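Local structure of methylase yhhF (Escherichia coli, 2FPO) at residues R24-P29 and L97-A102; N164-V169 and R187-E192. The protein methylates the N2 atom of guanine 966 in 16S rRNA of the assembled 30S particle, with S-adenosyl-L-methionine as methyl donor. All coordinates share one frame; numbering follows the deposited sequence.

Contact 1 of 2, residues R24-P29 and L97-A102; sequences RKLPVP and LATLKA
The N-terminal hairpin, strands 13-15 and 25-27, packs on the C-terminal end of helix 87-99, which closes in a Schellman motif with K101 at positive phi. L26 and L100 meet tip to tip, CD1 of L26 lying 3.6 Å from CD1 of L100. Both have CG anti to the carbonyl carbon and touch L70 of helix 67-74, so the pair is buried between hairpin and helices. R24 runs antiparallel to L100 along its flank. Bends at chi2 (-78°) and chi3 (-58°) fold its chain back so that one guanidinium face lies over CD2 of L100, R24 NH2 3.9 Å from that methyl. T99 CG2, anti to the backbone N, comes to the guanidinium edge, 3.7 Å from R24 NH2; T99 and L26 run past each other in opposite directions, T99 CG2 4.0 Å from L26 CD2. An alanine at L100 would remove both methyls and would probably loosen the packing against L26 and deprive the R24 guanidinium face of apolar support. P27 O accepts a hydrogen bond from N96 ND2 of this helix. Water 1, in the guanidinium plane, bridges the segments at the solvent side, accepting from R24 NH1 (3.2 Å) and donating to T99 O (2.9 Å).

Contact 2 of 2, residues N164-V169 and R187-E192; sequences NGLPTV and RLYQRE
NE of R187 is held by one salt bridge, to E178 on strand 173-181, while NH1 of R187 donates to water 2 at 2.8 Å, which in turn donates to the carbonyl O of G165 at a short 2.4 Å. NH2 is hydrogen-bonded to an atom outside the two segments, so all three guanidinium nitrogens have a partner, and the acidic E178 would favour the charged state. The arginine stands on strand 184-191, the antiparallel strand inserted between 154-161 and 173-181 in the seven-stranded 3-2-1-4-5-7-6 sheet of the Rossmann-like methyltransferase fold. Loop 164-169 passes over one face of this C-terminal part of the sheet. The R187 chain is extended from CG to NE and reaches the loop, where L166 crosses it at about a right angle and lays CD2 over one guanidinium face, 3.8 Å from R187 NE. P167 comes from the loop tip to tip with both R187 and Y189. The edge of its ring, CG and CD, faces both ends from one side, with P167 CD 3.7 Å from R187 NH1 and P167 CG 3.4 Å from Y189 OH, while L137 and E138 of helix 137-146 also touch this proline. Two residues along the loop, V169 points its side chain at Y189, where a chi2 of -94° turns one ring face to V169. The contact is a CH-pi interaction: CG1 of V169, anti to its own carbonyl carbon, stands 4.0 Å from the ring centroid and 22° off the normal, displaced toward the rim, so that its closest ring atom is CE1 of Y189.

How the contacts relate
From the N terminus, the chain first forms the hairpin of strands 13-15 and 25-27, then passes through the first parallel strands and their helices before contact 1 closes a long loop of 67 residues, about half of them helical, at the end of helix 87-99. It continues through strands 105-108, 123-128 and 154-161 before contact 2 opens. That second closure is short: its 17 intervening residues are mostly strand and hold 173-181. The two loops follow in series, neither nested nor crossed. Their centres lie 31 Å apart on opposite sides of the chain's centre, contact 1 tying the N-terminal hairpin to a helix, contact 2 fastening a loop onto the antiparallel part of the sheet.

Contact 1 of 2, residues R24-P29 and L97-A102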
ATOM      1  N   ARG A  24     -10.981 -15.552   4.321  1.00 35.11           N
ATOM      2  CA  ARG A  24      -9.895 -16.499   4.018  1.00 36.83           C
ATOM      3  C   ARG A  24      -8.687 -16.161   4.890  1.00 37.09           C
ATOM      4  O   ARG A  24      -8.345 -14.996   5.033  1.00 36.71           O
ATOM      5  CB  ARG A  24      -9.507 -16.494   2.514  1.00 36.74           C
ATOM      6  CG  ARG A  24     -10.595 -17.070   1.555  1.00 37.63           C
ATOM      7  CD  ARG A  24     -10.640 -18.598   1.557  1.00 37.51           C
ATOM      8  NE  ARG A  24      -9.358 -19.163   1.177  1.00 37.98           N
ATOM      9  CZ  ARG A  24      -8.991 -19.391  -0.082  1.00 39.00           C
ATOM     10  NH1 ARG A  24      -9.837 -19.121  -1.079  1.00 38.53           N
ATOM     11  NH2 ARG A  24      -7.794 -19.912  -0.347  1.00 35.47           N
ATOM     12  N   LYS A  25      -8.059 -17.191   5.459  1.00 37.90           N
ATOM     13  CA  LYS A  25      -6.921 -17.060   6.378  0.50 38.13           C
ATOM     14  C   LYS A  25      -5.621 -17.513   5.678  1.00 38.70           C
ATOM     15  O   LYS A  25      -5.632 -18.564   5.021  1.00 38.46           O
ATOM     16  CB  LYS A  25      -7.177 -17.930   7.621  0.50 38.14           C
ATOM     17  CG  LYS A  25      -8.645 -17.980   8.067  0.50 37.48           C
ATOM     18  CD  LYS A  25      -8.835 -18.722   9.386  0.50 37.54           C
ATOM     19  CE  LYS A  25     -10.305 -18.783   9.786  0.50 36.70           C
ATOM     20  NZ  LYS A  25     -10.885 -17.424  10.046  0.50 36.64           N
ATOM     21  N   LEU A  26      -4.529 -16.749   5.842  1.00 39.38           N
ATOM     22  CA  LEU A  26      -3.230 -17.002   5.169  1.00 40.94           C
ATOM     23  C   LEU A  26      -2.019 -16.912   6.116  1.00 41.91           C
ATOM     24  O   LEU A  26      -1.980 -16.042   6.976  1.00 41.50           O
ATOM     25  CB  LEU A  26      -3.019 -16.013   4.000  1.00 40.58           C
ATOM     26  CG  LEU A  26      -3.983 -15.995   2.807  1.00 40.73           C
ATOM     27  CD1 LEU A  26      -3.728 -14.764   1.992  1.00 43.09           C
ATOM     28  CD2 LEU A  26      -3.897 -17.236   1.919  1.00 42.17           C
ATOM     29  N   PRO A  27      -1.016 -17.807   5.949  1.00 43.59           N
ATOM     30  CA  PRO A  27       0.166 -17.817   6.832  1.00 44.90           C
ATOM     31  C   PRO A  27       1.175 -16.713   6.494  1.00 46.52           C
ATOM     32  O   PRO A  27       1.501 -16.523   5.327  1.00 46.53           O
ATOM     33  CB  PRO A  27       0.786 -19.178   6.547  1.00 44.50           C
ATOM     34  CG  PRO A  27       0.485 -19.387   5.113  1.00 44.50           C
ATOM     35  CD  PRO A  27      -0.925 -18.868   4.931  1.00 43.58           C
ATOM     36  N   VAL A  28       1.640 -15.979   7.503  1.00 48.91           N
ATOM     37  CA  VAL A  28       2.683 -14.970   7.309  1.00 51.61           C
ATOM     38  C   VAL A  28       3.791 -15.189   8.310  1.00 53.37           C
ATOM     39  O   VAL A  28       3.609 -14.944   9.500  1.00 54.28           O
ATOM     40  CB  VAL A  28       2.173 -13.496   7.335  1.00 51.54           C
ATOM     41  CG1 VAL A  28       1.257 -13.248   6.165  1.00 51.25           C
ATOM     42  CG2 VAL A  28       1.499 -13.144   8.676  1.00 52.26           C
ATOM     43  N   PRO A  29       4.971 -15.588   7.811  1.00 55.03           N
ATOM     44  CA  PRO A  29       5.955 -16.360   8.561  1.00 55.94           C
ATOM     45  C   PRO A  29       6.517 -15.651   9.799  1.00 56.88           C
ATOM     46  O   PRO A  29       6.169 -14.499  10.084  1.00 56.89           O
ATOM     47  CB  PRO A  29       7.061 -16.608   7.522  1.00 56.26           C
ATOM     48  CG  PRO A  29       6.947 -15.447   6.565  1.00 55.57           C
ATOM     49  CD  PRO A  29       5.467 -15.217   6.468  1.00 55.05           C
ATOM     50  N   LEU A  97      -0.231 -15.592  -2.829  1.00 28.27           N
ATOM     51  CA  LEU A  97      -0.899 -15.273  -4.089  1.00 30.11           C
ATOM     52  C   LEU A  97      -1.248 -16.523  -4.911  1.00 30.44           C
ATOM     53  O   LEU A  97      -2.282 -16.563  -5.596  1.00 31.58           O
ATOM     54  CB  LEU A  97      -0.046 -14.319  -4.934  1.00 29.83           C
ATOM     55  CG  LEU A  97       0.101 -12.878  -4.412  1.00 31.19           C
ATOM     56  CD1 LEU A  97       1.316 -12.221  -5.055  1.00 27.56           C
ATOM     57  CD2 LEU A  97      -1.164 -12.027  -4.627  1.00 29.59           C
ATOM     58  N   ALA A  98      -0.376 -17.527  -4.865  1.00 30.62           N
ATOM     59  CA  ALA A  98      -0.608 -18.777  -5.591  1.00 31.02           C
ATOM     60  C   ALA A  98      -1.805 -19.550  -4.990  1.00 31.25           C
ATOM     61  O   ALA A  98      -2.672 -20.031  -5.725  1.00 32.17           O
ATOM     62  CB  ALA A  98       0.677 -19.616  -5.628  1.00 30.37           C
ATOM     63  N   THR A  99      -1.877 -19.618  -3.664  1.00 31.44           N
ATOM     64  CA  THR A  99      -3.039 -20.169  -2.941  1.00 32.55           C
ATOM     65  C   THR A  99      -4.387 -19.550  -3.363  1.00 32.83           C
ATOM     66  O   THR A  99      -5.366 -20.261  -3.608  1.00 33.59           O
ATOM     67  CB  THR A  99      -2.863 -19.964  -1.429  1.00 32.22           C
ATOM     68  OG1 THR A  99      -1.776 -20.778  -0.978  1.00 34.09           O
ATOM     69  CG2 THR A  99      -4.121 -20.323  -0.669  1.00 33.32           C
ATOM     70  N   LEU A 100      -4.411 -18.227  -3.448  1.00 32.46           N
ATOM     71  CA  LEU A 100      -5.587 -17.460  -3.791  1.00 32.96           C
ATOM     72  C   LEU A 100      -5.859 -17.453  -5.289  1.00 33.31           C
ATOM     73  O   LEU A 100      -6.912 -16.958  -5.718  1.00 32.58           O
ATOM     74  CB  LEU A 100      -5.416 -16.016  -3.283  1.00 32.36           C
ATOM     75  CG  LEU A 100      -5.273 -15.821  -1.775  1.00 32.70           C
ATOM     76  CD1 LEU A 100      -4.873 -14.350  -1.433  1.00 33.15           C
ATOM     77  CD2 LEU A 100      -6.578 -16.257  -1.043  1.00 33.12           C
ATOM     78  N   LYS A 101      -4.907 -17.996  -6.069  1.00 33.68           N
ATOM     79  CA  LYS A 101      -5.000 -18.046  -7.533  1.00 34.94           C
ATOM     80  C   LYS A 101      -5.053 -16.629  -8.087  1.00 34.79           C
ATOM     81  O   LYS A 101      -5.750 -16.364  -9.079  1.00 35.41           O
ATOM     82  CB  LYS A 101      -6.256 -18.826  -8.010  1.00 35.29           C
ATOM     83  CG  LYS A 101      -6.091 -20.324  -8.211  1.00 36.43           C
ATOM     84  CD  LYS A 101      -7.478 -20.979  -8.277  1.00 37.32           C
ATOM     85  CE  LYS A 101      -7.459 -22.364  -8.890  1.00 43.14           C
ATOM     86  NZ  LYS A 101      -6.487 -23.278  -8.225  1.00 46.16           N
ATOM     87  N   ALA A 102      -4.307 -15.719  -7.460  1.00 33.73           N
ATOM     88  CA  ALA A 102      -4.340 -14.331  -7.863  1.00 32.65           C
ATOM     89  C   ALA A 102      -3.197 -14.086  -8.847  1.00 32.43           C
ATOM     90  O   ALA A 102      -2.036 -13.871  -8.438  1.00 32.63           O
ATOM     91  CB  ALA A 102      -4.236 -13.431  -6.652  1.00 31.87           C
TER
HETATM   92  O   HOH W   1      -8.277 -20.609  -3.422  1.00 48.59           O

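Contact 2 of 2, residues N164-V169 and R187-E192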
ATOM      1  N   ASN A 164       5.336  12.533  14.841  1.00 40.31           N
ATOM      2  CA  ASN A 164       6.122  12.956  13.689  1.00 40.12           C
ATOM      3  C   ASN A 164       5.593  14.220  13.045  1.00 39.73           C
ATOM      4  O   ASN A 164       6.324  14.871  12.316  1.00 40.10           O
ATOM      5  CB  ASN A 164       6.186  11.852  12.618  1.00 40.16           C
ATOM      6  CG  ASN A 164       6.999  10.642  13.052  1.00 40.66           C
ATOM      7  OD1 ASN A 164       6.748   9.511  12.610  1.00 41.22           O
ATOM      8  ND2 ASN A 164       7.985  10.870  13.903  1.00 41.61           N
ATOM      9  N   GLY A 165       4.334  14.560  13.316  1.00 39.17           N
ATOM     10  CA  GLY A 165       3.642  15.634  12.608  1.00 38.76           C
ATOM     11  C   GLY A 165       3.162  15.233  11.215  1.00 38.79           C
ATOM     12  O   GLY A 165       3.245  14.055  10.818  1.00 39.07           O
ATOM     13  N   LEU A 166       2.672  16.214  10.456  1.00 37.88           N
ATOM     14  CA  LEU A 166       2.270  15.981   9.068  1.00 37.10           C
ATOM     15  C   LEU A 166       3.512  15.811   8.210  1.00 36.49           C
ATOM     16  O   LEU A 166       4.452  16.602   8.338  1.00 36.39           O
ATOM     17  CB  LEU A 166       1.459  17.161   8.535  1.00 36.94           C
ATOM     18  CG  LEU A 166       0.100  17.455   9.143  1.00 36.86           C
ATOM     19  CD1 LEU A 166      -0.172  18.948   9.007  1.00 38.81           C
ATOM     20  CD2 LEU A 166      -1.020  16.623   8.498  1.00 36.53           C
ATOM     21  N   PRO A 167       3.541  14.769   7.342  1.00 35.64           N
ATOM     22  CA  PRO A 167       4.707  14.677   6.446  1.00 35.04           C
ATOM     23  C   PRO A 167       4.695  15.776   5.382  1.00 34.29           C
ATOM     24  O   PRO A 167       3.626  16.235   4.975  1.00 33.41           O
ATOM     25  CB  PRO A 167       4.536  13.310   5.776  1.00 34.42           C
ATOM     26  CG  PRO A 167       3.041  13.076   5.787  1.00 35.29           C
ATOM     27  CD  PRO A 167       2.593  13.657   7.130  1.00 35.99           C
ATOM     28  N   THR A 168       5.889  16.194   4.965  1.00 34.24           N
ATOM     29  CA  THR A 168       6.065  17.051   3.810  1.00 33.90           C
ATOM     30  C   THR A 168       5.569  16.283   2.578  1.00 33.91           C
ATOM     31  O   THR A 168       6.005  15.148   2.293  1.00 33.35           O
ATOM     32  CB  THR A 168       7.552  17.532   3.686  1.00 34.56           C
ATOM     33  OG1 THR A 168       7.940  18.158   4.914  1.00 35.43           O
ATOM     34  CG2 THR A 168       7.733  18.569   2.561  1.00 34.66           C
ATOM     35  N   VAL A 169       4.604  16.887   1.890  1.00 32.97           N
ATOM     36  CA  VAL A 169       4.062  16.323   0.663  1.00 32.99           C
ATOM     37  C   VAL A 169       4.216  17.370  -0.433  1.00 32.67           C
ATOM     38  O   VAL A 169       4.287  18.562  -0.130  1.00 32.50           O
ATOM     39  CB  VAL A 169       2.567  15.848   0.852  1.00 32.74           C
ATOM     40  CG1 VAL A 169       2.520  14.700   1.867  1.00 30.72           C
ATOM     41  CG2 VAL A 169       1.639  17.035   1.303  1.00 32.82           C
ATOM     42  N   ARG A 187      -3.538   8.343   7.112  1.00 30.67           N
ATOM     43  CA  ARG A 187      -3.926   9.418   6.193  1.00 29.67           C
ATOM     44  C   ARG A 187      -4.054   8.930   4.740  1.00 28.93           C
ATOM     45  O   ARG A 187      -3.383   7.993   4.325  1.00 27.76           O
ATOM     46  CB  ARG A 187      -2.920  10.564   6.264  1.00 28.88           C
ATOM     47  CG  ARG A 187      -2.827  11.219   7.633  1.00 29.89           C
ATOM     48  CD  ARG A 187      -1.749  12.298   7.662  1.00 29.98           C
ATOM     49  NE  ARG A 187      -1.755  12.973   8.954  1.00 32.40           N
ATOM     50  CZ  ARG A 187      -0.785  12.884   9.854  1.00 29.67           C
ATOM     51  NH1 ARG A 187       0.285  12.155   9.613  1.00 31.17           N
ATOM     52  NH2 ARG A 187      -0.885  13.539  10.991  1.00 32.34           N
ATOM     53  N   LEU A 188      -4.907   9.602   3.986  1.00 29.14           N
ATOM     54  CA  LEU A 188      -5.059   9.377   2.565  1.00 29.93           C
ATOM     55  C   LEU A 188      -4.950  10.719   1.863  1.00 30.35           C
ATOM     56  O   LEU A 188      -5.668  11.661   2.207  1.00 30.00           O
ATOM     57  CB  LEU A 188      -6.392   8.686   2.275  1.00 31.09           C
ATOM     58  CG  LEU A 188      -6.618   8.089   0.882  1.00 30.10           C
ATOM     59  CD1 LEU A 188      -5.646   6.946   0.571  1.00 29.33           C
ATOM     60  CD2 LEU A 188      -8.059   7.624   0.794  1.00 30.65           C
ATOM     61  N   TYR A 189      -3.978  10.819   0.952  1.00 30.36           N
ATOM     62  CA  TYR A 189      -3.741  12.015   0.176  1.00 31.23           C
ATOM     63  C   TYR A 189      -4.297  11.807  -1.207  1.00 32.56           C
ATOM     64  O   TYR A 189      -4.261  10.700  -1.734  1.00 32.09           O
ATOM     65  CB  TYR A 189      -2.247  12.357   0.074  1.00 30.74           C
ATOM     66  CG  TYR A 189      -1.669  12.828   1.383  1.00 31.52           C
ATOM     67  CD1 TYR A 189      -1.601  14.182   1.695  1.00 29.39           C
ATOM     68  CD2 TYR A 189      -1.192  11.902   2.319  1.00 32.54           C
ATOM     69  CE1 TYR A 189      -1.069  14.615   2.908  1.00 29.90           C
ATOM     70  CE2 TYR A 189      -0.666  12.313   3.532  1.00 33.62           C
ATOM     71  CZ  TYR A 189      -0.620  13.662   3.828  1.00 31.55           C
ATOM     72  OH  TYR A 189      -0.097  14.030   5.037  1.00 32.61           O
ATOM     73  N   GLN A 190      -4.836  12.879  -1.778  1.00 34.12           N
ATOM     74  CA  GLN A 190      -5.230  12.876  -3.173  1.00 36.31           C
ATOM     75  C   GLN A 190      -4.316  13.797  -3.985  1.00 37.79           C
ATOM     76  O   GLN A 190      -4.078  14.966  -3.623  1.00 36.59           O
ATOM     77  CB  GLN A 190      -6.686  13.301  -3.346  1.00 36.36           C
ATOM     78  CG  GLN A 190      -7.171  13.093  -4.769  1.00 37.30           C
ATOM     79  CD  GLN A 190      -8.674  13.021  -4.879  1.00 39.88           C
ATOM     80  OE1 GLN A 190      -9.224  11.989  -5.244  1.00 42.41           O
ATOM     81  NE2 GLN A 190      -9.346  14.120  -4.569  1.00 41.94           N
ATOM     82  N   ARG A 191      -3.838  13.252  -5.094  1.00 39.53           N
ATOM     83  CA  ARG A 191      -2.865  13.912  -5.919  1.00 42.53           C
ATOM     84  C   ARG A 191      -3.515  14.457  -7.183  1.00 44.98           C
ATOM     85  O   ARG A 191      -4.285  13.762  -7.848  1.00 46.24           O
ATOM     86  CB  ARG A 191      -1.741  12.929  -6.237  1.00 42.14           C
ATOM     87  CG  ARG A 191      -0.613  13.502  -7.045  1.00 42.56           C
ATOM     88  CD  ARG A 191      -0.506  12.813  -8.378  1.00 40.14           C
ATOM     89  NE  ARG A 191       0.666  13.295  -9.075  1.00 40.20           N
ATOM     90  CZ  ARG A 191       0.823  13.236 -10.387  1.00 41.85           C
ATOM     91  NH1 ARG A 191      -0.116  12.671 -11.139  1.00 41.84           N
ATOM     92  NH2 ARG A 191       1.914  13.751 -10.942  1.00 42.08           N
ATOM     93  N   GLU A 192      -3.237  15.718  -7.490  1.00 47.13           N
ATOM     94  CA  GLU A 192      -3.633  16.294  -8.781  1.00 49.52           C
ATOM     95  C   GLU A 192      -2.458  16.329  -9.748  1.00 50.45           C
ATOM     96  O   GLU A 192      -1.401  16.881  -9.427  1.00 50.46           O
ATOM     97  CB  GLU A 192      -4.199  17.696  -8.588  1.00 49.33           C
ATOM     98  CG  GLU A 192      -5.532  17.714  -7.896  1.00 52.41           C
ATOM     99  CD  GLU A 192      -6.587  16.885  -8.621  1.00 56.30           C
ATOM    100  OE1 GLU A 192      -6.982  17.261  -9.755  1.00 56.63           O
ATOM    101  OE2 GLU A 192      -7.027  15.863  -8.039  1.00 58.87           O
TER
HETATM  102  O   HOH W   2       2.213  12.024  11.627  1.00 35.02           O